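Local coordinates for protein ATP-dependent 6-phosphofructokinase isozyme 2 (PDB 3UMO) that phosphorylates fructose 6-phosphate to fructose 1,6-bisphosphate at the expense of ATP, the first committing step of glycolysis, at residues 4-9 against 53-58; 124-129 against 157-162; 148-153 against 175-180; 81-86 against 119-124. One frame throughout, in Å; residues are numbered along the deposited sequence.

How the contacts relate
From the N terminus, contact 1 closes first, setting strand 4-7 beside strand 55-61 across a span that holds four other elements. Contact 4 follows in series and brings helix 115-125 onto strand 80-84, which neighbours 55-61 in the same parallel sheet. Contact 2 opens at Gln124, where contact 4 ends, and ties the end of that helix to the end of helix 146-158. Contact 3 crosses contact 2, since residues 148-153 fall between its two segments, and joins helix 146-158 to the loop leading to strand 183-184. None nests. Tyr5 OH to Glu129 OE1 links contacts 1 and 2, and Ala57 O to Ala81 N links contacts 1 and 4.

Contact 1: 4-9 against 53-58; sequences IYTLTL and GSATAI
The ring of Tyr5 stands beside Thr56, the two side chains pointing the same way; CD2 lies 3.6 Å from Thr56 CB, in an oblique approach. Ile58 CD1 also comes obliquely, 4.3 Å from CD2. A water sits over one ring face, shifted toward the rim, where it joins Ile4 O to Thr56 OG1. These residues lie on neighbouring strands of the central parallel sheet of the ribokinase fold; the connection between them runs through strands of a second sheet and then helix 40-50. The short axes run in the same sense, 23° apart. Backbone bonds alternate as parallel pairing requires: Thr56 N to Ile4 O, Thr6 N to Thr56 O at 2.8 Å, then Ile58 N to Thr6 O at 2.7 Å. On the Tyr5 face, Leu7 CD1 reaches Ile58 CG2 at 3.9 Å, and helix 115-125 covers Ile58. On the other face Ile4 CG2 meets Ala55 CB at 3.8 Å, under Ile48 of helix 40-50. Thr6 OG1 sits between its backbone N and carbonyl carbon (chi1 75°). It lies beside Ala57 CA and is hydrogen-bonded to Gly41 O, in the substrate-binding residues 39-43 at the N-terminal end of helix 40-50. One water has three partners: it donates to Thr6 OG1 and to Ile58 O and also bonds Thr8 OG1, which joins Thr6 and Thr8 to the backbone of Ile58. The pairing finishes with Thr8 N on Ile58 O, 3.0 Å away, with a C=O...N angle of 171°.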
loop_
_atom_site.group_PDB
_atom_site.type_symbol
_atom_site.label_atom_id
_atom_site.label_comp_id
_atom_site.label_asym_id
_atom_site.label_seq_id
_atom_site.Cartn_x
_atom_site.Cartn_y
_atom_site.Cartn_z
ATOM N N ILE A 4 36.799 -8.766 -21.803
ATOM C CA ILE A 4 35.663 -9.139 -20.967
ATOM C C ILE A 4 34.389 -9.282 -21.793
ATOM O O ILE A 4 34.070 -8.424 -22.623
ATOM C CB ILE A 4 35.430 -8.097 -19.860
ATOM C CG1 ILE A 4 36.697 -7.935 -19.020
ATOM C CG2 ILE A 4 34.254 -8.498 -18.976
ATOM C CD1 ILE A 4 36.679 -6.707 -18.113
ATOM N N TYR A 5 33.667 -10.372 -21.558
ATOM C CA TYR A 5 32.389 -10.616 -22.206
ATOM C C TYR A 5 31.336 -10.885 -21.148
ATOM O O TYR A 5 31.653 -11.359 -20.053
ATOM C CB TYR A 5 32.488 -11.827 -23.137
ATOM C CG TYR A 5 33.459 -11.648 -24.282
ATOM C CD1 TYR A 5 34.816 -11.886 -24.110
ATOM C CD2 TYR A 5 33.015 -11.248 -25.537
ATOM C CE1 TYR A 5 35.709 -11.717 -25.157
ATOM C CE2 TYR A 5 33.900 -11.082 -26.589
ATOM C CZ TYR A 5 35.242 -11.317 -26.391
ATOM O OH TYR A 5 36.123 -11.161 -27.437
ATOM N N THR A 6 30.079 -10.591 -21.464
ATOM C CA THR A 6 28.995 -10.994 -20.574
ATOM C C THR A 6 27.947 -11.792 -21.334
ATOM O O THR A 6 27.823 -11.677 -22.563
ATOM C CB THR A 6 28.311 -9.803 -19.857
ATOM O OG1 THR A 6 27.467 -9.105 -20.779
ATOM C CG2 THR A 6 29.341 -8.855 -19.244
ATOM N N LEU A 7 27.206 -12.609 -20.599
ATOM C CA LEU A 7 26.176 -13.441 -21.200
ATOM C C LEU A 7 24.865 -13.265 -20.453
ATOM O O LEU A 7 24.805 -13.463 -19.234
ATOM C CB LEU A 7 26.596 -14.914 -21.187
ATOM C CG LEU A 7 25.541 -15.875 -21.734
ATOM C CD1 LEU A 7 25.266 -15.578 -23.200
ATOM C CD2 LEU A 7 25.983 -17.323 -21.546
ATOM N N THR A 8 23.818 -12.883 -21.183
ATOM C CA THR A 8 22.498 -12.661 -20.595
ATOM C C THR A 8 21.488 -13.516 -21.332
ATOM O O THR A 8 21.044 -13.155 -22.421
ATOM C CB THR A 8 22.066 -11.190 -20.719
ATOM O OG1 THR A 8 23.088 -10.357 -20.173
ATOM C CG2 THR A 8 20.763 -10.938 -19.957
ATOM N N LEU A 9 21.134 -14.662 -20.755
ATOM C CA LEU A 9 20.203 -15.560 -21.422
ATOM C C LEU A 9 18.780 -15.026 -21.370
ATOM O O LEU A 9 17.948 -15.378 -22.210
ATOM C CB LEU A 9 20.276 -16.965 -20.823
ATOM C CG LEU A 9 21.614 -17.683 -20.995
ATOM C CD1 LEU A 9 21.605 -18.993 -20.222
ATOM C CD2 LEU A 9 21.928 -17.913 -22.471
ATOM N N GLY A 53 35.938 0.775 -18.477
ATOM C CA GLY A 53 36.371 -0.425 -19.167
ATOM C C GLY A 53 35.480 -0.727 -20.357
ATOM O O GLY A 53 34.658 0.098 -20.754
ATOM N N SER A 54 35.653 -1.913 -20.933
ATOM C CA SER A 54 34.838 -2.330 -22.068
ATOM C C SER A 54 34.481 -3.809 -21.945
ATOM O O SER A 54 35.334 -4.639 -21.633
ATOM C CB SER A 54 35.583 -2.081 -23.383
ATOM O OG SER A 54 34.732 -2.289 -24.497
ATOM N N ALA A 55 33.213 -4.132 -22.179
ATOM C CA ALA A 55 32.759 -5.517 -22.143
ATOM C C ALA A 55 31.730 -5.746 -23.235
ATOM O O ALA A 55 30.847 -4.911 -23.450
ATOM C CB ALA A 55 32.166 -5.861 -20.778
ATOM N N THR A 56 31.845 -6.879 -23.922
ATOM C CA THR A 56 30.911 -7.215 -24.989
ATOM C C THR A 56 29.754 -8.039 -24.442
ATOM O O THR A 56 29.965 -9.106 -23.861
ATOM C CB THR A 56 31.602 -7.989 -26.120
ATOM O OG1 THR A 56 32.631 -7.169 -26.686
ATOM C CG2 THR A 56 30.604 -8.345 -27.210
ATOM N N ALA A 57 28.534 -7.543 -24.632
ATOM C CA ALA A 57 27.340 -8.232 -24.145
ATOM C C ALA A 57 26.804 -9.227 -25.170
ATOM O O ALA A 57 26.399 -8.841 -26.266
ATOM C CB ALA A 57 26.260 -7.230 -23.774
ATOM N N ILE A 58 26.781 -10.505 -24.798
ATOM C CA ILE A 58 26.219 -11.547 -25.654
ATOM C C ILE A 58 24.815 -11.854 -25.147
ATOM O O ILE A 58 24.629 -12.071 -23.949
ATOM C CB ILE A 58 27.065 -12.839 -25.597
ATOM C CG1 ILE A 58 28.530 -12.543 -25.931
ATOM C CG2 ILE A 58 26.496 -13.902 -26.537
ATOM C CD1 ILE A 58 29.468 -13.717 -25.676
HETATM O O HOH W 1 37.104 -6.189 -22.977
HETATM O O HOH W 2 34.996 -7.362 -25.168
HETATM O O HOH W 3 25.081 -9.992 -22.031
#

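Contact 2: 124-129 against 157-162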
loop_
_atom_site.group_PDB
_atom_site.type_symbol
_atom_site.label_atom_id
_atom_site.label_comp_id
_atom_site.label_asym_id
_atom_site.label_seq_id
_atom_site.Cartn_x
_atom_site.Cartn_y
_atom_site.Cartn_z
ATOM N N GLN A 124 28.782 -18.534 -29.882
ATOM C CA GLN A 124 29.347 -17.206 -29.644
ATOM C C GLN A 124 30.345 -17.235 -28.490
ATOM O O GLN A 124 31.435 -16.671 -28.581
ATOM C CB GLN A 124 28.244 -16.183 -29.348
ATOM C CG GLN A 124 27.476 -15.712 -30.579
ATOM C CD GLN A 124 28.383 -15.141 -31.659
ATOM O OE1 GLN A 124 28.331 -15.563 -32.814
ATOM N NE2 GLN A 124 29.218 -14.175 -31.286
ATOM N N VAL A 125 29.960 -17.900 -27.406
ATOM C CA VAL A 125 30.805 -17.991 -26.219
ATOM C C VAL A 125 32.129 -18.690 -26.511
ATOM O O VAL A 125 33.178 -18.263 -26.037
ATOM C CB VAL A 125 30.078 -18.711 -25.066
ATOM C CG1 VAL A 125 31.045 -19.044 -23.940
ATOM C CG2 VAL A 125 28.937 -17.853 -24.552
ATOM N N LEU A 126 32.085 -19.750 -27.308
ATOM C CA LEU A 126 33.293 -20.514 -27.598
ATOM C C LEU A 126 34.210 -19.839 -28.626
ATOM O O LEU A 126 35.282 -20.359 -28.953
ATOM C CB LEU A 126 32.944 -21.953 -27.995
ATOM C CG LEU A 126 32.194 -22.687 -26.875
ATOM C CD1 LEU A 126 31.902 -24.135 -27.249
ATOM C CD2 LEU A 126 32.970 -22.609 -25.559
ATOM N N GLU A 127 33.795 -18.677 -29.121
ATOM C CA GLU A 127 34.665 -17.857 -29.959
ATOM C C GLU A 127 35.505 -16.912 -29.108
ATOM O O GLU A 127 36.419 -16.256 -29.609
ATOM C CB GLU A 127 33.851 -17.069 -30.987
ATOM C CG GLU A 127 33.230 -17.939 -32.066
ATOM C CD GLU A 127 32.351 -17.153 -33.016
ATOM O OE1 GLU A 127 32.306 -15.910 -32.897
ATOM O OE2 GLU A 127 31.702 -17.782 -33.881
ATOM N N ILE A 128 35.187 -16.841 -27.819
ATOM C CA ILE A 128 35.964 -16.041 -26.879
ATOM C C ILE A 128 37.350 -16.667 -26.738
ATOM O O ILE A 128 37.479 -17.894 -26.680
ATOM C CB ILE A 128 35.258 -15.961 -25.508
ATOM C CG1 ILE A 128 33.955 -15.167 -25.636
ATOM C CG2 ILE A 128 36.154 -15.332 -24.468
ATOM C CD1 ILE A 128 33.049 -15.279 -24.421
ATOM N N GLU A 129 38.384 -15.830 -26.713
ATOM C CA GLU A 129 39.753 -16.325 -26.630
ATOM C C GLU A 129 40.069 -16.891 -25.247
ATOM O O GLU A 129 39.421 -16.540 -24.261
ATOM C CB GLU A 129 40.751 -15.217 -26.984
ATOM C CG GLU A 129 40.639 -13.970 -26.126
ATOM C CD GLU A 129 39.692 -12.935 -26.710
ATOM O OE1 GLU A 129 38.512 -13.257 -26.968
ATOM O OE2 GLU A 129 40.143 -11.792 -26.922
ATOM N N GLN A 157 35.062 -23.301 -19.928
ATOM C CA GLN A 157 36.226 -23.489 -19.061
ATOM C C GLN A 157 37.308 -24.395 -19.661
ATOM O O GLN A 157 38.500 -24.157 -19.457
ATOM C CB GLN A 157 35.800 -23.982 -17.674
ATOM C CG GLN A 157 35.023 -22.931 -16.887
ATOM C CD GLN A 157 34.809 -23.301 -15.430
ATOM O OE1 GLN A 157 34.832 -22.435 -14.556
ATOM N NE2 GLN A 157 34.586 -24.582 -15.166
ATOM N N LYS A 158 36.896 -25.419 -20.401
ATOM C CA LYS A 158 37.846 -26.353 -21.015
ATOM C C LYS A 158 38.879 -25.667 -21.906
ATOM O O LYS A 158 39.980 -26.183 -22.108
ATOM C CB LYS A 158 37.111 -27.418 -21.824
ATOM C CG LYS A 158 36.380 -28.437 -20.982
ATOM C CD LYS A 158 35.676 -29.446 -21.859
ATOM C CE LYS A 158 34.683 -30.273 -21.064
ATOM N NZ LYS A 158 33.679 -30.923 -21.954
ATOM N N GLN A 159 38.523 -24.502 -22.434
ATOM C CA GLN A 159 39.411 -23.795 -23.346
ATOM C C GLN A 159 39.885 -22.462 -22.788
ATOM O O GLN A 159 40.162 -21.524 -23.539
ATOM C CB GLN A 159 38.721 -23.574 -24.682
ATOM C CG GLN A 159 37.417 -22.846 -24.557
ATOM C CD GLN A 159 36.731 -22.693 -25.883
ATOM O OE1 GLN A 159 36.123 -23.637 -26.385
ATOM N NE2 GLN A 159 36.837 -21.506 -26.475
ATOM N N GLY A 160 39.964 -22.380 -21.466
ATOM C CA GLY A 160 40.630 -21.267 -20.820
ATOM C C GLY A 160 39.811 -20.009 -20.635
ATOM O O GLY A 160 40.364 -18.971 -20.279
ATOM N N ILE A 161 38.504 -20.085 -20.867
ATOM C CA ILE A 161 37.641 -18.940 -20.581
ATOM C C ILE A 161 37.355 -18.882 -19.084
ATOM O O ILE A 161 36.906 -19.868 -18.493
ATOM C CB ILE A 161 36.319 -19.001 -21.361
ATOM C CG1 ILE A 161 36.597 -19.001 -22.866
ATOM C CG2 ILE A 161 35.423 -17.821 -20.978
ATOM C CD1 ILE A 161 35.386 -19.307 -23.714
ATOM N N ARG A 162 37.639 -17.735 -18.471
ATOM C CA ARG A 162 37.468 -17.576 -17.033
ATOM C C ARG A 162 36.038 -17.128 -16.736
ATOM O O ARG A 162 35.613 -16.063 -17.177
ATOM C CB ARG A 162 38.496 -16.584 -16.480
ATOM C CG ARG A 162 39.950 -17.014 -16.718
ATOM C CD ARG A 162 40.930 -15.883 -16.416
ATOM N NE ARG A 162 41.138 -15.684 -14.984
ATOM C CZ ARG A 162 41.756 -14.632 -14.456
ATOM N NH1 ARG A 162 42.223 -13.668 -15.239
ATOM N NH2 ARG A 162 41.902 -14.539 -13.140
HETATM O O HOH W 4 38.981 -20.011 -25.923
#
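Gln159 points its CB at the segment 124-129 and crosses Leu126 at about a right angle. Its CG is turned between the backbone N and carbonyl carbon (chi1 56°), and beyond CG the chain is extended. CD lies 3.8 Å from Leu126 CD2, and OE1 comes to 3.4 Å from the same methyl. At the tip, NE2 donates to Leu126 O at 3.1 Å, with the acceptor close to the amide plane but the donor above the carbonyl plane, 39° out of it. The same NE2 is bonded to a water that donates to Ile128 O and to Gln159 O. Here two helices on one side of the parallel sheet end next to each other: a type I turn from Val125 to Ile128 carries the chain out of helix 115-125, and a Schellman motif ends helix 146-158, with Gly160 at C-prime (phi 83°) and its N bonded to Gln157 O. Next to the amide, Ile161 and Ile128 also cross at about a right angle. Ile161 CD1 approaches Ile128 CB at 3.8 Å and Val125 O at 3.4 Å. Leu134 of strand 133-137 touches Val125, Ile128 and Ile161.

Contact 3: 148-153 against 175-180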
loop_
_atom_site.group_PDB
_atom_site.type_symbol
_atom_site.label_atom_id
_atom_site.label_comp_id
_atom_site.label_asym_id
_atom_site.label_seq_id
_atom_site.Cartn_x
_atom_site.Cartn_y
_atom_site.Cartn_z
ATOM N N LYS A 148 21.957 -27.801 -19.761
ATOM C CA LYS A 148 22.541 -27.055 -20.878
ATOM C C LYS A 148 23.376 -25.870 -20.387
ATOM O O LYS A 148 24.365 -25.486 -21.018
ATOM C CB LYS A 148 21.453 -26.571 -21.846
ATOM C CG LYS A 148 20.642 -27.679 -22.494
ATOM C CD LYS A 148 21.506 -28.601 -23.348
ATOM C CE LYS A 148 22.029 -27.912 -24.601
ATOM N NZ LYS A 148 23.383 -27.311 -24.426
ATOM N N LEU A 149 22.966 -25.286 -19.269
ATOM C CA LEU A 149 23.737 -24.213 -18.661
ATOM C C LEU A 149 25.041 -24.773 -18.110
ATOM O O LEU A 149 26.099 -24.162 -18.247
ATOM C CB LEU A 149 22.941 -23.538 -17.546
ATOM C CG LEU A 149 23.662 -22.417 -16.798
ATOM C CD1 LEU A 149 24.035 -21.285 -17.749
ATOM C CD2 LEU A 149 22.792 -21.899 -15.658
ATOM N N THR A 150 24.955 -25.947 -17.492
ATOM C CA THR A 150 26.138 -26.642 -17.001
ATOM C C THR A 150 27.083 -26.954 -18.161
ATOM O O THR A 150 28.290 -26.724 -18.071
ATOM C CB THR A 150 25.752 -27.943 -16.268
ATOM O OG1 THR A 150 25.013 -27.624 -15.082
ATOM C CG2 THR A 150 26.987 -28.735 -15.884
ATOM N N GLN A 151 26.522 -27.458 -19.257
ATOM C CA GLN A 151 27.305 -27.799 -20.440
ATOM C C GLN A 151 28.012 -26.590 -21.033
ATOM O O GLN A 151 29.147 -26.697 -21.495
ATOM C CB GLN A 151 26.421 -28.456 -21.503
ATOM C CG GLN A 151 26.012 -29.882 -21.166
ATOM C CD GLN A 151 24.863 -30.380 -22.022
ATOM O OE1 GLN A 151 24.596 -29.845 -23.101
ATOM N NE2 GLN A 151 24.169 -31.407 -21.540
ATOM N N LEU A 152 27.343 -25.441 -21.021
ATOM C CA LEU A 152 27.923 -24.241 -21.618
ATOM C C LEU A 152 29.144 -23.805 -20.821
ATOM O O LEU A 152 30.200 -23.511 -21.383
ATOM C CB LEU A 152 26.894 -23.108 -21.690
ATOM C CG LEU A 152 27.356 -21.804 -22.349
ATOM C CD1 LEU A 152 26.239 -21.203 -23.186
ATOM C CD2 LEU A 152 27.822 -20.801 -21.306
ATOM N N ILE A 153 28.992 -23.781 -19.503
ATOM C CA ILE A 153 30.067 -23.354 -18.622
ATOM C C ILE A 153 31.239 -24.329 -18.663
ATOM O O ILE A 153 32.399 -23.908 -18.694
ATOM C CB ILE A 153 29.548 -23.121 -17.192
ATOM C CG1 ILE A 153 28.649 -21.886 -17.181
ATOM C CG2 ILE A 153 30.700 -22.947 -16.219
ATOM C CD1 ILE A 153 27.704 -21.836 -16.015
ATOM N N ALA A 175 25.123 -23.845 -12.401
ATOM C CA ALA A 175 26.281 -23.128 -12.920
ATOM C C ALA A 175 27.537 -23.489 -12.138
ATOM O O ALA A 175 28.649 -23.382 -12.650
ATOM C CB ALA A 175 26.034 -21.622 -12.873
ATOM N N LEU A 176 27.348 -23.911 -10.892
ATOM C CA LEU A 176 28.454 -24.256 -10.003
ATOM C C LEU A 176 28.668 -25.763 -9.914
ATOM O O LEU A 176 29.524 -26.234 -9.161
ATOM C CB LEU A 176 28.194 -23.707 -8.600
ATOM C CG LEU A 176 28.593 -22.266 -8.290
ATOM C CD1 LEU A 176 27.599 -21.654 -7.328
ATOM C CD2 LEU A 176 29.994 -22.225 -7.693
ATOM N N ALA A 177 27.880 -26.520 -10.669
ATOM C CA ALA A 177 27.953 -27.976 -10.610
ATOM C C ALA A 177 29.293 -28.497 -11.130
ATOM O O ALA A 177 29.798 -29.522 -10.664
ATOM C CB ALA A 177 26.796 -28.600 -11.379
ATOM N N ILE A 178 29.867 -27.776 -12.087
ATOM C CA ILE A 178 31.100 -28.201 -12.741
ATOM C C ILE A 178 32.324 -27.874 -11.899
ATOM O O ILE A 178 33.331 -28.575 -11.965
ATOM C CB ILE A 178 31.286 -27.518 -14.110
ATOM C CG1 ILE A 178 29.937 -27.226 -14.761
ATOM C CG2 ILE A 178 32.171 -28.366 -15.015
ATOM C CD1 ILE A 178 29.432 -25.813 -14.553
ATOM N N GLY A 179 32.237 -26.793 -11.129
ATOM C CA GLY A 179 33.338 -26.369 -10.285
ATOM C C GLY A 179 34.364 -25.515 -11.005
ATOM O O GLY A 179 34.274 -25.304 -12.221
ATOM N N ASN A 180 35.339 -25.028 -10.239
ATOM C CA ASN A 180 36.422 -24.191 -10.754
ATOM C C ASN A 180 35.948 -22.864 -11.329
ATOM O O ASN A 180 36.618 -22.271 -12.175
ATOM C CB ASN A 180 37.271 -24.954 -11.778
ATOM C CG ASN A 180 37.950 -26.165 -11.178
ATOM O OD1 ASN A 180 38.526 -26.092 -10.091
ATOM N ND2 ASN A 180 37.881 -27.293 -11.879
#
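Ile178 lays its CG1 against the methyl of Thr150, the side chains sliding past each other in opposite directions. The gap from Ile178 CG1 to Thr150 CG2 is 3.5 Å, tighter than an ordinary van der Waals contact. The torsions of Ile178 suggest some strain as well: chi1 of -31° and chi2 of 97° both lie away from staggered values, and chi2 carries CD1 toward Ile153. There CD1 meets Ile153 CG2, also at 3.5 Å, and Ile153 CB at 3.8 Å, in an oblique crossing. The other branch of Ile153 goes to a different partner, its CD1 resting 3.6 Å from Ala175 CB, in the last turn of helix 169-175. Leu149 CD2 approaches that same CB at 4.3 Å. Thr150 OG1 is hydrogen-bonded to Ala174 O, while its methyl faces Ile178. The packing buries Ala175 O, for which the model offers no polar partner. In the fold, helix 146-158 here presses on the C-terminal end of helix 169-175 and on the loop leading from it to strand 183-184, an outermost strand of the parallel sheet within this chain. Ile181 of that loop also touches Ile153, while Leu152 of helix 146-158 meets Phe118 of helix 115-125.

Contact 4: 81-86 against 119-124; sequences ATVEAK and RQLEEQ
Strand 80-84, an outermost strand of the parallel sheet within this chain, receives helix 115-125 across Val83, which packs against Gln120 and Leu121. The short axes run nearly antiparallel, at 162°, and approach to 8.6 Å, a spacing suited to one layer of side chains between them. Val83 points into the interface and uses both methyls. CG1, anti to the backbone N (chi1 167°), lies 3.4 Å from Gln120 OE1 and 3.7 Å from Gln120 CB. CG2 meets Leu121 CD2 at 3.8 Å, the two side chains crossing obliquely, and Leu121 in turn covers Ile58 and Pro60 on strand 55-61. This is the helix-on-sheet layering of an alpha/beta fold, here at the margin of the sheet, where one helix spans two adjacent strands. One turn along the helix, Gln124 NE2 comes to 3.8 Å from Ala81 CB; chi2 of Gln124, -56°, bends its CD out of an extended course. Polar links between the segments run through two waters at the Gln120 amide. One donates to Glu84 O and accepts from Gln120 NE2. The other accepts from Glu84 N and donates to Gln120 OE1 at 2.9 Å. Through these waters the amide reaches the backbone of Glu84, whose neighbours Val83 and Ala85 bond to strand 55-61. Gln120 NE2 has a weak second bond to Asp116 OD2.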
loop_
_atom_site.group_PDB
_atom_site.type_symbol
_atom_site.label_atom_id
_atom_site.label_comp_id
_atom_site.label_asym_id
_atom_site.label_seq_id
_atom_site.Cartn_x
_atom_site.Cartn_y
_atom_site.Cartn_z
ATOM N N ALA A 81 27.077 -8.829 -29.112
ATOM C CA ALA A 81 27.118 -9.944 -30.040
ATOM C C ALA A 81 25.813 -10.671 -29.807
ATOM O O ALA A 81 25.586 -11.232 -28.739
ATOM C CB ALA A 81 28.301 -10.852 -29.746
ATOM N N THR A 82 24.930 -10.630 -30.792
ATOM C CA THR A 82 23.580 -11.119 -30.568
ATOM C C THR A 82 23.245 -12.357 -31.394
ATOM O O THR A 82 23.901 -12.659 -32.395
ATOM C CB THR A 82 22.530 -10.018 -30.835
ATOM O OG1 THR A 82 22.624 -9.582 -32.195
ATOM C CG2 THR A 82 22.749 -8.819 -29.909
ATOM N N VAL A 83 22.227 -13.075 -30.938
ATOM C CA VAL A 83 21.634 -14.165 -31.688
ATOM C C VAL A 83 20.177 -13.792 -31.880
ATOM O O VAL A 83 19.509 -13.390 -30.928
ATOM C CB VAL A 83 21.725 -15.489 -30.910
ATOM C CG1 VAL A 83 20.823 -16.545 -31.539
ATOM C CG2 VAL A 83 23.170 -15.959 -30.845
ATOM N N GLU A 84 19.680 -13.894 -33.105
ATOM C CA GLU A 84 18.286 -13.556 -33.353
ATOM C C GLU A 84 17.401 -14.693 -32.860
ATOM O O GLU A 84 17.611 -15.851 -33.222
ATOM C CB GLU A 84 18.049 -13.284 -34.838
ATOM C CG GLU A 84 16.782 -12.501 -35.118
ATOM C CD GLU A 84 16.834 -11.779 -36.448
ATOM O OE1 GLU A 84 17.674 -12.152 -37.298
ATOM O OE2 GLU A 84 16.040 -10.833 -36.638
ATOM N N ALA A 85 16.431 -14.368 -32.012
ATOM C CA ALA A 85 15.547 -15.385 -31.453
ATOM C C ALA A 85 14.127 -15.227 -31.979
ATOM O O ALA A 85 13.705 -14.122 -32.328
ATOM C CB ALA A 85 15.564 -15.332 -29.931
ATOM N N LYS A 86 13.393 -16.336 -32.028
ATOM C CA LYS A 86 12.029 -16.333 -32.550
ATOM C C LYS A 86 11.069 -15.581 -31.632
ATOM O O LYS A 86 10.235 -14.812 -32.102
ATOM C CB LYS A 86 11.537 -17.765 -32.776
ATOM C CG LYS A 86 12.316 -18.530 -33.836
ATOM C CD LYS A 86 11.802 -18.220 -35.236
ATOM C CE LYS A 86 12.681 -18.850 -36.314
ATOM N NZ LYS A 86 13.968 -18.115 -36.491
ATOM N N ARG A 119 22.259 -23.154 -28.676
ATOM C CA ARG A 119 23.488 -23.621 -29.309
ATOM C C ARG A 119 24.184 -22.489 -30.066
ATOM O O ARG A 119 25.412 -22.445 -30.138
ATOM C CB ARG A 119 23.216 -24.809 -30.238
ATOM C CG ARG A 119 23.067 -26.141 -29.509
ATOM C CD ARG A 119 22.893 -27.297 -30.491
ATOM N NE ARG A 119 21.589 -27.241 -31.147
ATOM C CZ ARG A 119 20.540 -27.971 -30.784
ATOM N NH1 ARG A 119 20.645 -28.842 -29.787
ATOM N NH2 ARG A 119 19.391 -27.847 -31.440
ATOM N N GLN A 120 23.398 -21.576 -30.633
ATOM C CA GLN A 120 23.965 -20.403 -31.297
ATOM C C GLN A 120 24.674 -19.496 -30.304
ATOM O O GLN A 120 25.721 -18.916 -30.609
ATOM C CB GLN A 120 22.879 -19.609 -32.019
ATOM C CG GLN A 120 22.392 -20.260 -33.302
ATOM C CD GLN A 120 21.353 -19.420 -34.000
ATOM O OE1 GLN A 120 21.615 -18.274 -34.369
ATOM N NE2 GLN A 120 20.159 -19.976 -34.173
ATOM N N LEU A 121 24.091 -19.373 -29.117
ATOM C CA LEU A 121 24.686 -18.568 -28.057
ATOM C C LEU A 121 25.964 -19.238 -27.568
ATOM O O LEU A 121 26.978 -18.577 -27.335
ATOM C CB LEU A 121 23.695 -18.381 -26.909
ATOM C CG LEU A 121 22.576 -17.375 -27.189
ATOM C CD1 LEU A 121 21.400 -17.583 -26.250
ATOM C CD2 LEU A 121 23.100 -15.951 -27.059
ATOM N N GLU A 122 25.906 -20.558 -27.431
ATOM C CA GLU A 122 27.064 -21.356 -27.048
ATOM C C GLU A 122 28.202 -21.168 -28.057
ATOM O O GLU A 122 29.368 -21.051 -27.675
ATOM C CB GLU A 122 26.657 -22.829 -26.971
ATOM C CG GLU A 122 27.460 -23.682 -26.010
ATOM C CD GLU A 122 26.722 -24.955 -25.626
ATOM O OE1 GLU A 122 25.558 -25.123 -26.059
ATOM O OE2 GLU A 122 27.301 -25.783 -24.893
ATOM N N GLU A 123 27.857 -21.127 -29.342
ATOM C CA GLU A 123 28.843 -20.912 -30.402
ATOM C C GLU A 123 29.547 -19.563 -30.237
ATOM O O GLU A 123 30.764 -19.469 -30.420
ATOM C CB GLU A 123 28.186 -21.014 -31.785
ATOM C CG GLU A 123 29.155 -20.920 -32.948
ATOM C CD GLU A 123 28.484 -21.171 -34.286
ATOM O OE1 GLU A 123 27.261 -20.928 -34.397
ATOM O OE2 GLU A 123 29.179 -21.614 -35.221
ATOM N N GLN A 124 28.782 -18.534 -29.882
ATOM C CA GLN A 124 29.347 -17.206 -29.644
ATOM C C GLN A 124 30.345 -17.235 -28.490
ATOM O O GLN A 124 31.435 -16.671 -28.581
ATOM C CB GLN A 124 28.244 -16.183 -29.348
ATOM C CG GLN A 124 27.476 -15.712 -30.579
ATOM C CD GLN A 124 28.383 -15.141 -31.659
ATOM O OE1 GLN A 124 28.331 -15.563 -32.814
ATOM N NE2 GLN A 124 29.218 -14.175 -31.286
HETATM O O HOH W 5 18.683 -17.559 -34.936
HETATM O O HOH W 6 21.000 -15.543 -35.231
#